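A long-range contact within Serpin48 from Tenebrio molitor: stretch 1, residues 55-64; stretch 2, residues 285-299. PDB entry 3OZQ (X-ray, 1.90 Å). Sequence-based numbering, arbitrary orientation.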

# COMPACT_ATOMS: atom_id res chain seq x y z
N ASP A 55 -23.90 13.62 3.97
CA ASP A 55 -22.98 13.34 5.05
C ASP A 55 -22.10 12.10 4.77
O ASP A 55 -20.94 12.05 5.19
CB ASP A 55 -23.72 13.22 6.39
CG ASP A 55 -24.32 14.55 6.85
OD1 ASP A 55 -24.97 15.23 6.02
OD2 ASP A 55 -24.14 14.92 8.04
N THR A 56 -22.66 11.13 4.04
CA THR A 56 -21.88 9.99 3.55
C THR A 56 -20.58 10.44 2.87
O THR A 56 -19.49 10.11 3.33
CB THR A 56 -22.66 9.16 2.51
OG1 THR A 56 -23.87 8.66 3.09
CG2 THR A 56 -21.81 7.99 2.05
N ALA A 57 -20.71 11.19 1.78
CA ALA A 57 -19.54 11.61 1.02
C ALA A 57 -18.64 12.53 1.83
O ALA A 57 -17.41 12.51 1.67
CB ALA A 57 -19.96 12.30 -0.26
N GLU A 58 -19.25 13.32 2.70
CA GLU A 58 -18.52 14.30 3.50
C GLU A 58 -17.63 13.62 4.54
O GLU A 58 -16.51 14.06 4.78
CB GLU A 58 -19.48 15.27 4.17
CG GLU A 58 -18.80 16.35 5.01
CD GLU A 58 -17.85 17.21 4.19
OE1 GLU A 58 -17.97 17.22 2.94
OE2 GLU A 58 -16.98 17.88 4.80
N GLU A 59 -18.14 12.56 5.16
CA GLU A 59 -17.36 11.76 6.09
C GLU A 59 -16.10 11.26 5.41
O GLU A 59 -14.99 11.52 5.87
CB GLU A 59 -18.17 10.57 6.59
CG GLU A 59 -18.70 10.69 8.00
CD GLU A 59 -19.48 9.46 8.42
OE1 GLU A 59 -19.48 8.47 7.66
OE2 GLU A 59 -20.10 9.49 9.50
N ILE A 60 -16.26 10.54 4.31
CA ILE A 60 -15.11 10.01 3.57
C ILE A 60 -14.09 11.11 3.33
O ILE A 60 -12.88 10.89 3.43
CB ILE A 60 -15.54 9.39 2.24
CG1 ILE A 60 -16.39 8.13 2.51
CG2 ILE A 60 -14.35 9.03 1.39
CD1 ILE A 60 -17.08 7.61 1.28
N ARG A 61 -14.59 12.30 3.02
CA ARG A 61 -13.71 13.44 2.75
C ARG A 61 -12.94 13.82 4.01
O ARG A 61 -11.75 14.11 3.96
CB ARG A 61 -14.54 14.63 2.26
CG ARG A 61 -13.78 15.60 1.37
CD ARG A 61 -14.34 17.02 1.52
NE ARG A 61 -14.04 17.54 2.85
CZ ARG A 61 -14.47 18.71 3.32
NH1 ARG A 61 -15.24 19.49 2.58
NH2 ARG A 61 -14.14 19.08 4.55
N GLN A 62 -13.65 13.82 5.14
CA GLN A 62 -13.11 14.16 6.44
C GLN A 62 -11.99 13.21 6.82
O GLN A 62 -10.95 13.65 7.31
CB GLN A 62 -14.22 14.12 7.51
CG GLN A 62 -13.77 14.26 8.97
CD GLN A 62 -14.70 13.54 9.96
OE1 GLN A 62 -15.68 12.91 9.55
NE2 GLN A 62 -14.40 13.61 11.25
N VAL A 63 -12.20 11.91 6.61
CA VAL A 63 -11.18 10.94 7.02
C VAL A 63 -9.97 10.92 6.09
O VAL A 63 -8.84 10.73 6.52
CB VAL A 63 -11.76 9.51 7.24
CG1 VAL A 63 -13.19 9.44 6.80
CG2 VAL A 63 -10.91 8.46 6.53
N LEU A 64 -10.21 11.12 4.80
CA LEU A 64 -9.09 11.20 3.88
C LEU A 64 -8.37 12.52 4.12
O LEU A 64 -7.35 12.79 3.48
CB LEU A 64 -9.56 11.06 2.44
CG LEU A 64 -10.08 9.67 2.06
CD1 LEU A 64 -10.41 9.61 0.58
CD2 LEU A 64 -9.08 8.58 2.42
N LYS A 285 -12.69 2.39 11.97
CA LYS A 285 -12.00 2.95 13.13
C LYS A 285 -11.55 4.39 12.87
O LYS A 285 -11.38 5.17 13.80
CB LYS A 285 -10.80 2.09 13.54
CG LYS A 285 -11.14 0.92 14.45
CD LYS A 285 -11.57 1.39 15.84
CE LYS A 285 -10.48 2.21 16.52
NZ LYS A 285 -10.88 2.64 17.89
N LEU A 286 -11.38 4.74 11.59
CA LEU A 286 -10.85 6.05 11.20
C LEU A 286 -11.91 7.12 10.98
O LEU A 286 -11.57 8.30 10.82
CB LEU A 286 -10.00 5.91 9.94
CG LEU A 286 -8.78 5.00 10.09
CD1 LEU A 286 -7.92 5.07 8.83
CD2 LEU A 286 -7.98 5.39 11.32
N GLY A 287 -13.18 6.72 10.92
CA GLY A 287 -14.27 7.68 10.85
C GLY A 287 -15.31 7.52 9.76
O GLY A 287 -16.26 8.30 9.71
N VAL A 288 -15.13 6.55 8.87
CA VAL A 288 -16.14 6.29 7.85
C VAL A 288 -17.19 5.33 8.42
O VAL A 288 -16.90 4.15 8.65
CB VAL A 288 -15.55 5.66 6.58
CG1 VAL A 288 -16.65 5.39 5.57
CG2 VAL A 288 -14.48 6.55 5.99
N LYS A 289 -18.39 5.84 8.66
CA LYS A 289 -19.46 5.03 9.24
C LYS A 289 -20.67 4.94 8.31
O LYS A 289 -21.10 3.84 7.96
CB LYS A 289 -19.89 5.57 10.61
CG LYS A 289 -18.75 5.76 11.62
CD LYS A 289 -17.69 4.65 11.52
CE LYS A 289 -17.15 4.25 12.90
NZ LYS A 289 -17.99 3.17 13.52
N LYS A 290 -21.17 6.10 7.90
CA LYS A 290 -22.40 6.19 7.11
C LYS A 290 -22.39 5.29 5.88
O LYS A 290 -23.37 4.62 5.60
CB LYS A 290 -22.66 7.63 6.67
CG LYS A 290 -23.74 8.35 7.48
CD LYS A 290 -23.44 8.35 8.97
CE LYS A 290 -24.59 8.97 9.76
NZ LYS A 290 -24.84 10.39 9.36
N ALA A 291 -21.27 5.29 5.15
CA ALA A 291 -21.21 4.60 3.86
C ALA A 291 -21.38 3.09 3.99
O ALA A 291 -21.66 2.42 2.99
CB ALA A 291 -19.93 4.93 3.13
N PHE A 292 -21.21 2.56 5.20
CA PHE A 292 -21.29 1.12 5.44
C PHE A 292 -22.65 0.69 6.01
O PHE A 292 -22.89 -0.50 6.20
CB PHE A 292 -20.21 0.68 6.44
CG PHE A 292 -18.80 0.98 6.00
CD1 PHE A 292 -18.36 0.64 4.74
CD2 PHE A 292 -17.91 1.61 6.88
CE1 PHE A 292 -17.03 0.90 4.36
CE2 PHE A 292 -16.60 1.88 6.50
CZ PHE A 292 -16.15 1.53 5.24
N GLY A 293 -23.52 1.66 6.30
CA GLY A 293 -24.76 1.37 7.00
C GLY A 293 -26.02 1.91 6.34
O GLY A 293 -26.00 2.26 5.16
N ASP A 294 -27.11 1.98 7.10
CA ASP A 294 -28.43 2.31 6.55
C ASP A 294 -28.56 3.75 6.05
O ASP A 294 -29.33 4.02 5.14
CB ASP A 294 -29.53 2.04 7.57
CG ASP A 294 -29.82 0.56 7.74
OD1 ASP A 294 -29.60 -0.20 6.77
OD2 ASP A 294 -30.27 0.16 8.84
N GLU A 295 -27.82 4.67 6.67
CA GLU A 295 -27.90 6.07 6.28
C GLU A 295 -27.12 6.35 5.01
O GLU A 295 -27.01 7.50 4.58
CB GLU A 295 -27.41 6.96 7.41
CG GLU A 295 -28.13 6.71 8.72
CD GLU A 295 -27.77 7.71 9.80
OE1 GLU A 295 -27.05 7.31 10.75
OE2 GLU A 295 -28.20 8.88 9.70
N ALA A 296 -26.59 5.29 4.41
CA ALA A 296 -25.66 5.40 3.29
C ALA A 296 -26.30 6.00 2.06
O ALA A 296 -27.44 5.69 1.72
CB ALA A 296 -25.05 4.04 2.97
N ASP A 297 -25.54 6.85 1.37
CA ASP A 297 -26.03 7.45 0.15
C ASP A 297 -25.05 7.34 -1.00
O ASP A 297 -24.26 8.26 -1.25
CB ASP A 297 -26.44 8.92 0.36
CG ASP A 297 -27.25 9.47 -0.80
OD1 ASP A 297 -27.29 8.80 -1.86
OD2 ASP A 297 -27.85 10.57 -0.65
N LEU A 298 -25.14 6.22 -1.72
CA LEU A 298 -24.34 5.97 -2.90
C LEU A 298 -25.10 6.19 -4.20
O LEU A 298 -24.80 5.55 -5.21
CB LEU A 298 -23.83 4.52 -2.90
CG LEU A 298 -23.21 3.88 -1.66
CD1 LEU A 298 -22.18 2.88 -2.12
CD2 LEU A 298 -22.61 4.87 -0.71
N SER A 299 -26.07 7.10 -4.17
CA SER A 299 -26.95 7.36 -5.33
C SER A 299 -26.21 7.87 -6.56
O SER A 299 -26.76 7.88 -7.66
CB SER A 299 -28.08 8.33 -4.96
OG SER A 299 -27.60 9.52 -4.34
O HOH W 1 -19.46 7.87 5.10

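Stretch 1 is the last part of a helix, and stretch 2 is a mostly irregular chain that runs along one side of it. The two run in opposite senses: Val 63 lies nearest Gly 287, Ile 60 nearest Val 288, and Thr 56 nearest Lys 290. Together they bury 550 Å² of surface.

Leu 286 sits beside Val 63, with Val 63 CG2 4.4 Å from Leu 286 CB. Gly 287 is the first residue to leave helical angles, in a Schellman motif. Its phi is positive, and a CB here would be jammed against the carbonyl oxygen of Leu 286. Val 288 makes the tightest apolar contact: its CG2 is 3.3 Å from Val 63 CG1. Its CG1 also packs against Ile 60, 4.1 Å from Ile 60 CG1.

The CA-to-CB bond of Glu 59 points toward stretch 2, and its carboxylate accepts two backbone hydrogen bonds on one oxygen. Lys 289 N lies 3.0 Å from Glu 59 OE1, and Lys 290 N lies 2.9 Å from the same atom. The carboxylate thus satisfies two consecutive amides where the chain enters a 3-10 segment.

Lys 290 CB packs 3.9 Å from Thr 56 OG1. Its ammonium group makes a long salt bridge within stretch 2, with Lys 290 NZ 3.7 Å from Glu 295 OE2. The methyl of Ala 291 touches both Thr 56 CG2, at 3.8 Å from Ala 291 CB, and Ile 60 CD1, at 4.3 Å from the same atom. One water extends the Glu 59 network: the water O lies 2.6 Å from Glu 59 OE1 and 2.9 Å from Thr 56 O, donating to both, and 3.2 Å from Ala 291 N, from which it accepts.

A type I turn from Gly 293 to Ala 296 brings the chain back to Thr 56. There Asp 297 N donates a weak hydrogen bond to Thr 56 OG1, at 3.0 Å.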